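Local coordinates for 3,5-epimerase/4-reductase (Arabidopsis thaliana, PDB 4QQR), which converts dTDP-4-keto-6-deoxyglucose to dTDP-L-rhamnose, first epimerising C3' and C5' of the sugar and then reducing its keto group with NADPH, at residues H123-G128 against D192-M197; E118-H123 against T136-G141; Q50-D55 against L95-I100. All coordinates share one frame; numbering follows the deposited sequence.

Interaction 1 (H123-G128 against D192-M197). With ZN (zinc ion), chain C.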
ATOM      1  N   HIS A 123     -12.429 -13.607 -18.297  1.00 55.74           N
ATOM      2  CA  HIS A 123     -11.272 -14.482 -18.492  1.00 55.91           C
ATOM      3  C   HIS A 123     -11.598 -15.869 -17.925  1.00 55.32           C
ATOM      4  O   HIS A 123     -11.029 -16.290 -16.915  1.00 52.73           O
ATOM      5  CB  HIS A 123     -10.020 -13.912 -17.809  1.00 53.66           C
ATOM      6  CG  HIS A 123      -9.903 -12.424 -17.891  1.00 53.67           C
ATOM      7  ND1 HIS A 123     -10.714 -11.570 -17.162  1.00 51.68           N
ATOM      8  CD2 HIS A 123      -9.079 -11.626 -18.611  1.00 53.51           C
ATOM      9  CE1 HIS A 123     -10.394 -10.323 -17.433  1.00 52.67           C
ATOM     10  NE2 HIS A 123      -9.400 -10.325 -18.305  1.00 54.23           N
ATOM     11  N   PRO A 124     -12.526 -16.587 -18.577  1.00 57.26           N
ATOM     12  CA  PRO A 124     -13.036 -17.818 -17.956  1.00 56.10           C
ATOM     13  C   PRO A 124     -12.069 -18.997 -18.000  1.00 53.00           C
ATOM     14  O   PRO A 124     -11.200 -19.063 -18.871  1.00 55.31           O
ATOM     15  CB  PRO A 124     -14.303 -18.125 -18.760  1.00 57.68           C
ATOM     16  CG  PRO A 124     -14.118 -17.410 -20.083  1.00 60.47           C
ATOM     17  CD  PRO A 124     -13.171 -16.273 -19.870  1.00 56.55           C
ATOM     18  N   LEU A 125     -12.225 -19.906 -17.043  1.00 46.09           N
ATOM     19  CA  LEU A 125     -11.477 -21.151 -17.020  1.00 46.97           C
ATOM     20  C   LEU A 125     -11.652 -21.889 -18.344  1.00 54.73           C
ATOM     21  O   LEU A 125     -12.777 -22.183 -18.752  1.00 56.93           O
ATOM     22  CB  LEU A 125     -11.981 -22.013 -15.864  1.00 49.88           C
ATOM     23  CG  LEU A 125     -11.623 -23.501 -15.840  1.00 58.21           C
ATOM     24  CD1 LEU A 125     -10.100 -23.696 -15.748  1.00 53.86           C
ATOM     25  CD2 LEU A 125     -12.355 -24.233 -14.701  1.00 46.48           C
ATOM     26  N   GLY A 126     -10.542 -22.163 -19.025  1.00 57.08           N
ATOM     27  CA  GLY A 126     -10.564 -22.913 -20.273  1.00 54.68           C
ATOM     28  C   GLY A 126     -10.631 -22.079 -21.545  1.00 62.44           C
ATOM     29  O   GLY A 126     -10.526 -22.615 -22.651  1.00 66.60           O
ATOM     30  N   SER A 127     -10.800 -20.768 -21.398  1.00 59.42           N
ATOM     31  CA  SER A 127     -11.016 -19.889 -22.550  1.00 63.55           C
ATOM     32  C   SER A 127      -9.753 -19.540 -23.331  1.00 65.32           C
ATOM     33  O   SER A 127      -9.832 -19.039 -24.459  1.00 67.02           O
ATOM     34  CB  SER A 127     -11.656 -18.581 -22.103  1.00 62.68           C
ATOM     35  OG  SER A 127     -10.725 -17.777 -21.391  1.00 61.61           O
ATOM     36  N   GLY A 128      -8.594 -19.762 -22.724  1.00 61.73           N
ATOM     37  CA  GLY A 128      -7.348 -19.331 -23.330  1.00 59.40           C
ATOM     38  C   GLY A 128      -7.188 -17.818 -23.298  1.00 53.86           C
ATOM     39  O   GLY A 128      -6.219 -17.283 -23.838  1.00 51.36           O
ATOM     40  N   ASP A 192      -6.269 -30.382  -9.630  1.00 53.61           N
ATOM     41  CA  ASP A 192      -6.327 -30.313 -11.096  1.00 48.78           C
ATOM     42  C   ASP A 192      -6.981 -29.083 -11.740  1.00 47.70           C
ATOM     43  O   ASP A 192      -8.083 -29.180 -12.281  1.00 47.93           O
ATOM     44  CB  ASP A 192      -6.981 -31.555 -11.668  1.00 46.57           C
ATOM     45  CG  ASP A 192      -6.725 -31.697 -13.147  1.00 49.25           C
ATOM     46  OD1 ASP A 192      -5.542 -31.608 -13.559  1.00 44.52           O
ATOM     47  OD2 ASP A 192      -7.711 -31.886 -13.891  1.00 49.23           O
ATOM     48  N   ILE A 193      -6.287 -27.947 -11.714  1.00 45.62           N
ATOM     49  CA  ILE A 193      -6.732 -26.742 -12.414  1.00 46.92           C
ATOM     50  C   ILE A 193      -5.620 -26.270 -13.346  1.00 47.07           C
ATOM     51  O   ILE A 193      -4.474 -26.114 -12.914  1.00 45.42           O
ATOM     52  CB  ILE A 193      -7.035 -25.574 -11.429  1.00 51.68           C
ATOM     53  CG1 ILE A 193      -7.766 -26.057 -10.165  1.00 51.99           C
ATOM     54  CG2 ILE A 193      -7.790 -24.440 -12.124  1.00 43.39           C
ATOM     55  CD1 ILE A 193      -9.269 -25.846 -10.202  1.00 56.38           C
ATOM     56  N   PRO A 194      -5.949 -26.032 -14.628  1.00 47.66           N
ATOM     57  CA  PRO A 194      -4.988 -25.419 -15.557  1.00 44.68           C
ATOM     58  C   PRO A 194      -4.527 -24.076 -14.990  1.00 43.37           C
ATOM     59  O   PRO A 194      -5.374 -23.251 -14.609  1.00 38.94           O
ATOM     60  CB  PRO A 194      -5.824 -25.151 -16.818  1.00 42.83           C
ATOM     61  CG  PRO A 194      -7.080 -25.872 -16.642  1.00 46.41           C
ATOM     62  CD  PRO A 194      -7.300 -26.140 -15.199  1.00 45.10           C
ATOM     63  N   ASN A 195      -3.217 -23.857 -14.930  1.00 42.71           N
ATOM     64  CA  ASN A 195      -2.676 -22.595 -14.421  1.00 39.64           C
ATOM     65  C   ASN A 195      -1.484 -22.114 -15.242  1.00 40.74           C
ATOM     66  O   ASN A 195      -0.786 -22.922 -15.851  1.00 44.02           O
ATOM     67  CB  ASN A 195      -2.272 -22.740 -12.948  1.00 38.59           C
ATOM     68  CG  ASN A 195      -3.436 -22.479 -11.976  1.00 42.90           C
ATOM     69  OD1 ASN A 195      -3.760 -21.337 -11.667  1.00 39.91           O
ATOM     70  ND2 ASN A 195      -4.054 -23.546 -11.490  1.00 44.23           N
ATOM     71  N   SER A 196      -1.260 -20.803 -15.273  1.00 40.03           N
ATOM     72  CA  SER A 196       0.010 -20.257 -15.767  1.00 38.55           C
ATOM     73  C   SER A 196       1.112 -20.478 -14.731  1.00 37.44           C
ATOM     74  O   SER A 196       0.886 -20.336 -13.530  1.00 35.22           O
ATOM     75  CB  SER A 196      -0.105 -18.767 -16.108  1.00 37.97           C
ATOM     76  OG  SER A 196      -0.541 -18.580 -17.444  1.00 39.16           O
ATOM     77  N   MET A 197       2.302 -20.848 -15.190  1.00 37.67           N
ATOM     78  CA  MET A 197       3.382 -21.206 -14.273  1.00 36.58           C
ATOM     79  C   MET A 197       4.702 -20.696 -14.809  1.00 36.73           C
ATOM     80  O   MET A 197       4.835 -20.421 -16.008  1.00 38.18           O
ATOM     81  CB  MET A 197       3.466 -22.731 -14.065  1.00 40.07           C
ATOM     82  CG  MET A 197       2.140 -23.437 -13.740  1.00 38.88           C
ATOM     83  SD  MET A 197       2.384 -24.982 -12.837  1.00 39.45           S
ATOM     84  CE  MET A 197       0.681 -25.443 -12.488  1.00 40.33           C
TER
HETATM   85 ZN    ZN C 401      -8.048  -9.060 -19.910  1.00 79.81          ZN

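Interaction 2 (E118-H123 against T136-G141). With ZN (zinc ion), chain C.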
ATOM      1  N   GLU A 118      -7.723 -13.929 -10.878  1.00 47.56           N
ATOM      2  CA  GLU A 118      -8.556 -15.134 -10.784  1.00 50.27           C
ATOM      3  C   GLU A 118      -9.501 -15.300 -11.987  1.00 50.35           C
ATOM      4  O   GLU A 118     -10.035 -14.315 -12.503  1.00 50.85           O
ATOM      5  CB  GLU A 118      -9.356 -15.110  -9.486  1.00 49.27           C
ATOM      6  CG  GLU A 118     -10.219 -16.322  -9.269  1.00 54.49           C
ATOM      7  CD  GLU A 118     -11.056 -16.228  -8.008  1.00 54.97           C
ATOM      8  OE1 GLU A 118     -11.464 -15.106  -7.635  1.00 49.63           O
ATOM      9  OE2 GLU A 118     -11.295 -17.293  -7.394  1.00 56.09           O
ATOM     10  N   TYR A 119      -9.686 -16.539 -12.433  1.00 45.70           N
ATOM     11  CA  TYR A 119     -10.640 -16.836 -13.504  1.00 51.71           C
ATOM     12  C   TYR A 119     -11.991 -16.138 -13.262  1.00 49.59           C
ATOM     13  O   TYR A 119     -12.575 -16.261 -12.184  1.00 45.73           O
ATOM     14  CB  TYR A 119     -10.832 -18.358 -13.651  1.00 49.83           C
ATOM     15  CG  TYR A 119      -9.672 -19.095 -14.317  1.00 45.00           C
ATOM     16  CD1 TYR A 119      -9.167 -18.681 -15.549  1.00 44.47           C
ATOM     17  CD2 TYR A 119      -9.086 -20.199 -13.710  1.00 40.94           C
ATOM     18  CE1 TYR A 119      -8.108 -19.349 -16.156  1.00 41.88           C
ATOM     19  CE2 TYR A 119      -8.026 -20.872 -14.303  1.00 41.90           C
ATOM     20  CZ  TYR A 119      -7.543 -20.445 -15.528  1.00 44.19           C
ATOM     21  OH  TYR A 119      -6.492 -21.123 -16.123  1.00 43.53           O
ATOM     22  N   ASP A 120     -12.456 -15.384 -14.260  1.00 51.33           N
ATOM     23  CA  ASP A 120     -13.717 -14.641 -14.151  1.00 51.80           C
ATOM     24  C   ASP A 120     -14.552 -14.649 -15.440  1.00 56.56           C
ATOM     25  O   ASP A 120     -14.178 -15.288 -16.431  1.00 54.07           O
ATOM     26  CB  ASP A 120     -13.470 -13.198 -13.682  1.00 49.09           C
ATOM     27  CG  ASP A 120     -12.719 -12.347 -14.709  1.00 53.47           C
ATOM     28  OD1 ASP A 120     -12.377 -11.191 -14.369  1.00 57.73           O
ATOM     29  OD2 ASP A 120     -12.464 -12.808 -15.845  1.00 54.60           O
ATOM     30  N   SER A 121     -15.667 -13.916 -15.418  1.00 57.36           N
ATOM     31  CA  SER A 121     -16.572 -13.806 -16.570  1.00 57.75           C
ATOM     32  C   SER A 121     -15.899 -13.355 -17.877  1.00 56.20           C
ATOM     33  O   SER A 121     -16.378 -13.662 -18.973  1.00 58.97           O
ATOM     34  CB  SER A 121     -17.704 -12.830 -16.256  1.00 56.34           C
ATOM     35  OG  SER A 121     -17.504 -11.611 -16.951  1.00 56.39           O
ATOM     36  N   GLY A 122     -14.806 -12.608 -17.760  1.00 54.81           N
ATOM     37  CA  GLY A 122     -14.146 -12.034 -18.923  1.00 56.70           C
ATOM     38  C   GLY A 122     -12.825 -12.717 -19.208  1.00 57.08           C
ATOM     39  O   GLY A 122     -12.167 -12.431 -20.216  1.00 55.61           O
ATOM     40  N   HIS A 123     -12.429 -13.607 -18.297  1.00 55.74           N
ATOM     41  CA  HIS A 123     -11.272 -14.482 -18.492  1.00 55.91           C
ATOM     42  C   HIS A 123     -11.598 -15.869 -17.925  1.00 55.32           C
ATOM     43  O   HIS A 123     -11.029 -16.290 -16.915  1.00 52.73           O
ATOM     44  CB  HIS A 123     -10.020 -13.912 -17.809  1.00 53.66           C
ATOM     45  CG  HIS A 123      -9.903 -12.424 -17.891  1.00 53.67           C
ATOM     46  ND1 HIS A 123     -10.714 -11.570 -17.162  1.00 51.68           N
ATOM     47  CD2 HIS A 123      -9.079 -11.626 -18.611  1.00 53.51           C
ATOM     48  CE1 HIS A 123     -10.394 -10.323 -17.433  1.00 52.67           C
ATOM     49  NE2 HIS A 123      -9.400 -10.325 -18.305  1.00 54.23           N
ATOM     50  N   THR A 136      -6.633  -5.081 -13.967  1.00 47.53           N
ATOM     51  CA  THR A 136      -6.723  -4.725 -12.566  1.00 50.07           C
ATOM     52  C   THR A 136      -6.891  -5.998 -11.759  1.00 48.19           C
ATOM     53  O   THR A 136      -7.810  -6.756 -12.020  1.00 51.63           O
ATOM     54  CB  THR A 136      -7.917  -3.794 -12.352  1.00 50.81           C
ATOM     55  OG1 THR A 136      -7.723  -2.606 -13.134  1.00 52.50           O
ATOM     56  CG2 THR A 136      -8.066  -3.430 -10.895  1.00 49.32           C
ATOM     57  N   PRO A 137      -5.993  -6.247 -10.792  1.00 50.59           N
ATOM     58  CA  PRO A 137      -6.051  -7.485 -10.004  1.00 51.12           C
ATOM     59  C   PRO A 137      -7.457  -7.709  -9.504  1.00 50.58           C
ATOM     60  O   PRO A 137      -8.073  -6.772  -8.988  1.00 51.57           O
ATOM     61  CB  PRO A 137      -5.110  -7.200  -8.829  1.00 43.01           C
ATOM     62  CG  PRO A 137      -4.111  -6.300  -9.408  1.00 46.97           C
ATOM     63  CD  PRO A 137      -4.879  -5.391 -10.361  1.00 50.17           C
ATOM     64  N   ASN A 138      -7.964  -8.921  -9.685  1.00 47.94           N
ATOM     65  CA  ASN A 138      -9.344  -9.205  -9.334  1.00 51.15           C
ATOM     66  C   ASN A 138      -9.467 -10.240  -8.216  1.00 51.78           C
ATOM     67  O   ASN A 138     -10.573 -10.666  -7.876  1.00 50.07           O
ATOM     68  CB  ASN A 138     -10.104  -9.671 -10.576  1.00 50.98           C
ATOM     69  CG  ASN A 138      -9.678 -11.045 -11.028  1.00 52.57           C
ATOM     70  OD1 ASN A 138      -8.502 -11.403 -10.949  1.00 50.72           O
ATOM     71  ND2 ASN A 138     -10.637 -11.841 -11.478  1.00 54.07           N
ATOM     72  N   PHE A 139      -8.330 -10.655  -7.661  1.00 49.63           N
ATOM     73  CA  PHE A 139      -8.316 -11.689  -6.627  1.00 49.92           C
ATOM     74  C   PHE A 139      -7.645 -11.153  -5.379  1.00 53.82           C
ATOM     75  O   PHE A 139      -6.474 -11.405  -5.138  1.00 55.86           O
ATOM     76  CB  PHE A 139      -7.560 -12.925  -7.120  1.00 50.29           C
ATOM     77  CG  PHE A 139      -7.606 -14.092  -6.164  1.00 51.03           C
ATOM     78  CD1 PHE A 139      -8.794 -14.793  -5.959  1.00 48.60           C
ATOM     79  CD2 PHE A 139      -6.457 -14.502  -5.490  1.00 51.11           C
ATOM     80  CE1 PHE A 139      -8.838 -15.877  -5.087  1.00 54.67           C
ATOM     81  CE2 PHE A 139      -6.492 -15.589  -4.617  1.00 54.22           C
ATOM     82  CZ  PHE A 139      -7.685 -16.280  -4.415  1.00 52.74           C
ATOM     83  N   THR A 140      -8.380 -10.392  -4.584  1.00 58.52           N
ATOM     84  CA  THR A 140      -7.756  -9.683  -3.482  1.00 54.63           C
ATOM     85  C   THR A 140      -8.602  -9.749  -2.228  1.00 58.24           C
ATOM     86  O   THR A 140      -8.712  -8.768  -1.492  1.00 61.57           O
ATOM     87  CB  THR A 140      -7.452  -8.210  -3.847  1.00 58.00           C
ATOM     88  OG1 THR A 140      -8.649  -7.560  -4.298  1.00 57.32           O
ATOM     89  CG2 THR A 140      -6.391  -8.142  -4.946  1.00 55.86           C
ATOM     90  N   GLY A 141      -9.199 -10.911  -1.996  1.00 59.70           N
ATOM     91  CA  GLY A 141      -9.863 -11.179  -0.739  1.00 56.75           C
ATOM     92  C   GLY A 141      -8.813 -11.265   0.347  1.00 60.08           C
ATOM     93  O   GLY A 141      -8.824 -10.469   1.292  1.00 65.76           O
TER
HETATM   94 ZN    ZN C 401      -8.048  -9.060 -19.910  1.00 79.81          ZN

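Interaction 3 (Q50-D55 against L95-I100)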
ATOM      1  N   GLN A  50      19.061   4.290   4.845  1.00 60.17           N
ATOM      2  CA  GLN A  50      20.493   4.504   4.982  1.00 62.21           C
ATOM      3  C   GLN A  50      21.244   3.180   4.812  1.00 57.94           C
ATOM      4  O   GLN A  50      22.315   3.154   4.214  1.00 60.37           O
ATOM      5  CB  GLN A  50      20.817   5.212   6.314  1.00 58.88           C
ATOM      6  CG  GLN A  50      22.008   6.190   6.254  1.00 62.19           C
ATOM      7  CD  GLN A  50      21.842   7.326   5.228  1.00 72.51           C
ATOM      8  OE1 GLN A  50      20.725   7.806   4.962  1.00 70.98           O
ATOM      9  NE2 GLN A  50      22.966   7.766   4.652  1.00 61.30           N
ATOM     10  N   SER A  51      20.651   2.085   5.284  1.00 56.23           N
ATOM     11  CA  SER A  51      21.214   0.745   5.068  1.00 59.17           C
ATOM     12  C   SER A  51      21.332   0.391   3.574  1.00 61.85           C
ATOM     13  O   SER A  51      22.351  -0.161   3.129  1.00 59.22           O
ATOM     14  CB  SER A  51      20.383  -0.321   5.790  1.00 61.82           C
ATOM     15  OG  SER A  51      20.100   0.055   7.128  1.00 67.66           O
ATOM     16  N   ILE A  52      20.282   0.711   2.816  1.00 58.03           N
ATOM     17  CA  ILE A  52      20.247   0.504   1.371  1.00 53.52           C
ATOM     18  C   ILE A  52      21.101   1.541   0.636  1.00 55.61           C
ATOM     19  O   ILE A  52      21.850   1.188  -0.295  1.00 54.94           O
ATOM     20  CB  ILE A  52      18.804   0.588   0.832  1.00 54.62           C
ATOM     21  CG1 ILE A  52      17.852  -0.199   1.729  1.00 51.49           C
ATOM     22  CG2 ILE A  52      18.738   0.101  -0.608  1.00 52.04           C
ATOM     23  CD1 ILE A  52      18.207  -1.638   1.832  1.00 56.79           C
ATOM     24  N   VAL A  53      20.992   2.807   1.052  1.00 52.44           N
ATOM     25  CA  VAL A  53      21.812   3.880   0.481  1.00 54.24           C
ATOM     26  C   VAL A  53      23.301   3.524   0.566  1.00 54.91           C
ATOM     27  O   VAL A  53      24.073   3.812  -0.353  1.00 56.08           O
ATOM     28  CB  VAL A  53      21.552   5.268   1.151  1.00 57.56           C
ATOM     29  CG1 VAL A  53      22.366   6.368   0.472  1.00 51.82           C
ATOM     30  CG2 VAL A  53      20.080   5.634   1.091  1.00 57.02           C
ATOM     31  N   ALA A  54      23.688   2.868   1.657  1.00 53.96           N
ATOM     32  CA  ALA A  54      25.072   2.456   1.872  1.00 54.50           C
ATOM     33  C   ALA A  54      25.520   1.390   0.862  1.00 57.00           C
ATOM     34  O   ALA A  54      26.596   1.496   0.249  1.00 55.41           O
ATOM     35  CB  ALA A  54      25.247   1.956   3.290  1.00 56.05           C
ATOM     36  N   ASP A  55      24.688   0.365   0.706  1.00 54.38           N
ATOM     37  CA  ASP A  55      24.900  -0.664  -0.296  1.00 52.73           C
ATOM     38  C   ASP A  55      25.122  -0.085  -1.693  1.00 53.20           C
ATOM     39  O   ASP A  55      26.030  -0.523  -2.392  1.00 53.15           O
ATOM     40  CB  ASP A  55      23.708  -1.628  -0.339  1.00 52.76           C
ATOM     41  CG  ASP A  55      23.560  -2.445   0.923  1.00 53.88           C
ATOM     42  OD1 ASP A  55      24.205  -2.100   1.933  1.00 60.80           O
ATOM     43  OD2 ASP A  55      22.791  -3.433   0.903  1.00 53.51           O
ATOM     44  N   LEU A  95       9.069  -0.341  -1.417  1.00 38.53           N
ATOM     45  CA  LEU A  95       8.838   1.026  -1.852  1.00 41.38           C
ATOM     46  C   LEU A  95      10.082   1.893  -1.584  1.00 44.99           C
ATOM     47  O   LEU A  95      10.468   2.695  -2.438  1.00 43.44           O
ATOM     48  CB  LEU A  95       7.584   1.621  -1.198  1.00 41.94           C
ATOM     49  CG  LEU A  95       6.214   1.475  -1.883  1.00 40.60           C
ATOM     50  CD1 LEU A  95       6.344   1.276  -3.374  1.00 39.66           C
ATOM     51  CD2 LEU A  95       5.404   0.369  -1.296  1.00 41.17           C
ATOM     52  N   THR A  96      10.711   1.721  -0.413  1.00 44.64           N
ATOM     53  CA  THR A  96      11.958   2.426  -0.080  1.00 42.63           C
ATOM     54  C   THR A  96      13.071   2.110  -1.068  1.00 42.95           C
ATOM     55  O   THR A  96      13.782   3.016  -1.527  1.00 43.43           O
ATOM     56  CB  THR A  96      12.445   2.122   1.350  1.00 45.82           C
ATOM     57  OG1 THR A  96      11.582   2.768   2.293  1.00 52.81           O
ATOM     58  CG2 THR A  96      13.850   2.648   1.562  1.00 47.09           C
ATOM     59  N   LEU A  97      13.209   0.828  -1.409  1.00 46.07           N
ATOM     60  CA  LEU A  97      14.208   0.390  -2.401  1.00 43.53           C
ATOM     61  C   LEU A  97      13.940   0.990  -3.783  1.00 39.48           C
ATOM     62  O   LEU A  97      14.855   1.478  -4.430  1.00 43.80           O
ATOM     63  CB  LEU A  97      14.299  -1.142  -2.474  1.00 38.84           C
ATOM     64  CG  LEU A  97      15.282  -1.713  -3.502  1.00 37.19           C
ATOM     65  CD1 LEU A  97      16.723  -1.436  -3.148  1.00 40.72           C
ATOM     66  CD2 LEU A  97      15.085  -3.179  -3.660  1.00 37.34           C
ATOM     67  N   ALA A  98      12.687   0.967  -4.225  1.00 40.70           N
ATOM     68  CA  ALA A  98      12.324   1.546  -5.523  1.00 42.92           C
ATOM     69  C   ALA A  98      12.674   3.030  -5.600  1.00 41.67           C
ATOM     70  O   ALA A  98      13.110   3.526  -6.627  1.00 43.71           O
ATOM     71  CB  ALA A  98      10.847   1.352  -5.779  1.00 42.24           C
ATOM     72  N   ASP A  99      12.471   3.718  -4.487  1.00 43.68           N
ATOM     73  CA  ASP A  99      12.647   5.156  -4.374  1.00 45.70           C
ATOM     74  C   ASP A  99      14.098   5.543  -4.575  1.00 43.58           C
ATOM     75  O   ASP A  99      14.432   6.381  -5.412  1.00 41.71           O
ATOM     76  CB  ASP A  99      12.194   5.600  -2.979  1.00 42.39           C
ATOM     77  CG  ASP A  99      12.006   7.089  -2.883  1.00 47.74           C
ATOM     78  OD1 ASP A  99      12.934   7.781  -2.425  1.00 48.83           O
ATOM     79  OD2 ASP A  99      10.921   7.562  -3.270  1.00 53.19           O
ATOM     80  N   ILE A 100      14.945   4.917  -3.766  1.00 43.65           N
ATOM     81  CA  ILE A 100      16.380   5.116  -3.801  1.00 42.40           C
ATOM     82  C   ILE A 100      16.959   4.775  -5.186  1.00 44.64           C
ATOM     83  O   ILE A 100      17.802   5.511  -5.715  1.00 44.97           O
ATOM     84  CB  ILE A 100      17.050   4.298  -2.669  1.00 45.99           C
ATOM     85  CG1 ILE A 100      16.619   4.838  -1.300  1.00 44.60           C
ATOM     86  CG2 ILE A 100      18.571   4.296  -2.800  1.00 48.46           C
ATOM     87  CD1 ILE A 100      17.047   3.966  -0.129  1.00 47.42           C
TER

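Interaction 1 (H123-G128 against D192-M197)
Two torsions bring the end of Leu125 up to Pro194: CG lies nearly opposite the backbone N (chi1 164°), and a chi2 of 62° swings CD1, rather than CD2, onto the proline. The methyl carbon Leu125 CD1 comes to rest 3.8 Å from Pro194 CD and equally near CG of the same ring, the two side chains crossing at about a right angle. Ile193 adds a looser touch from its branch methyl, CG2, at 4.4 Å from Leu125 CD1. This is a small apolar contact at the surface, made by one leucine methyl. It joins the loop following strand 107-113 to the loop following strand 189-190, in the RmlD-type reductase fold. Leu125 sits at the second position of a type II beta turn running from Pro124 to Ser127, with Gly126 taking the positive-phi corner that suits this turn class. Pro124 O closes the turn twice over, receiving Ser127 N at 3.1 Å and, in the carbonyl plane on a lone pair, Ser127 OG at 2.9 Å. On the facing loop, Asn195 ND2 folds back to Ile193 O at 3.0 Å, well above the carbonyl plane, while its OD1 accepts from Asn265 N. At the start of the turn segment, His123 NE2 binds a zinc ion at 2.5 Å, a site shared with Asp135 OD2.

Interaction 2 (E118-H123 against T136-G141)
Glu118 runs out obliquely across the edge of Phe139 as a straight arm, CG opposite the backbone N (chi1 -178°) and the chain extended beyond it. Its CB is the first to touch, 3.6 Å from Phe139 CD1; CG follows the same ring carbon a little farther off, and the carboxylate then reaches the ring edge. There Glu118 OE1 lies near the ring plane, next to Phe139 CD1, while OE2 is closer to CE1, with the carboxylate and ring turned 73° against each other. Behind this arm the backbone of Glu118 is gripped by the amide of Asn138. Asn138 OD1 accepts from Glu118 N at 2.6 Å, and Asn138 ND2 returns a nearly straight bond (172°) to Glu118 O at 2.7 Å, in its own amide plane. The carboxamide, with C=O and N-H on the same side, thus clasps both polar backbone atoms of one residue and bridges two portions of the long loop that leads from strand 107-113 of the Rossmann fold to helix 143-155. With a leucine in place of Asn138, the N-H and C=O of Glu118 would probably be left without these two mates. Next along, Asp120 to His123 form a type I beta turn. Asp120 OD2 takes His123 ND1 at 2.5 Å on its syn lone pair and Gly122 N, in an Asx turn, at 3.0 Å from above the carboxylate plane. The first of these bonds lies in the imidazole plane and fixes the rotation of a zinc-binding ring, on which Phe131 stacks.

Interaction 3 (Q50-D55 against L95-I100)
Thr96 O accepts from Ile100 N at 3.2 Å and, weakly, from Asp99 N, holding the helical turn from which Ile100 reaches across to Ile52 and Val53. The two helices belong to successive beta-alpha-beta crossovers of the Rossmann fold: helix 49-59 links strand 38-41 to strand 63-66, and helix 80-103 links strand 63-66 to strand 107-113. Lying side by side, they run in the same general direction, the short segments crossing at -42° with axes 10.2 Å apart. What meets between them is wholly aliphatic. Ile52 turns its branch methyl CG2 to Leu97, whose CD1 comes within 3.6 Å, the two side chains crossing at about a right angle. Leu97 does not start out toward its partner, but its tip swings nearer. Tyr18 of strand 14-18 touches both Ile52 and Leu97, and Leu46 packs on the same two residues, so the helix interface continues into the sheet and the loop before helix 49-59. Helix 80-103 has a second duty, since Thr96 packs on Ala92 of the second subunit and Asp99 makes a salt bridge with Arg88 of that chain. Asp99 also pairs through its other oxygen with Arg49, a charged link back to helix 49-59. Ile100 is extended to its end (chi2 171°), which delivers CD1 to two residues at once: it lies 3.9 Å from Ile52 CB and 3.7 Å from Val53 CG2, the valine methyl beside its backbone N.

Overall arrangement
From the N terminus, interaction 3 closes first, joining helix 49-59 to helix 80-103, with strand 63-66 between them in the chain, before either of the other two opens. After strand 107-113 the chain enters a long loop in which interactions 2 and 1 begin back to back, sharing His123. Interaction 2 closes within that loop, ahead of helix 143-155; interaction 1 waits for the loop beyond strand 189-190, so the two cross rather than nest. Their centres are 12 Å apart, and Tyr119 bridges them, with a probable hydrogen bond from its OH to Pro194 O. Interaction 3 lies about 38 Å from interaction 1, centre to centre, on the opposite side of the chain's centre.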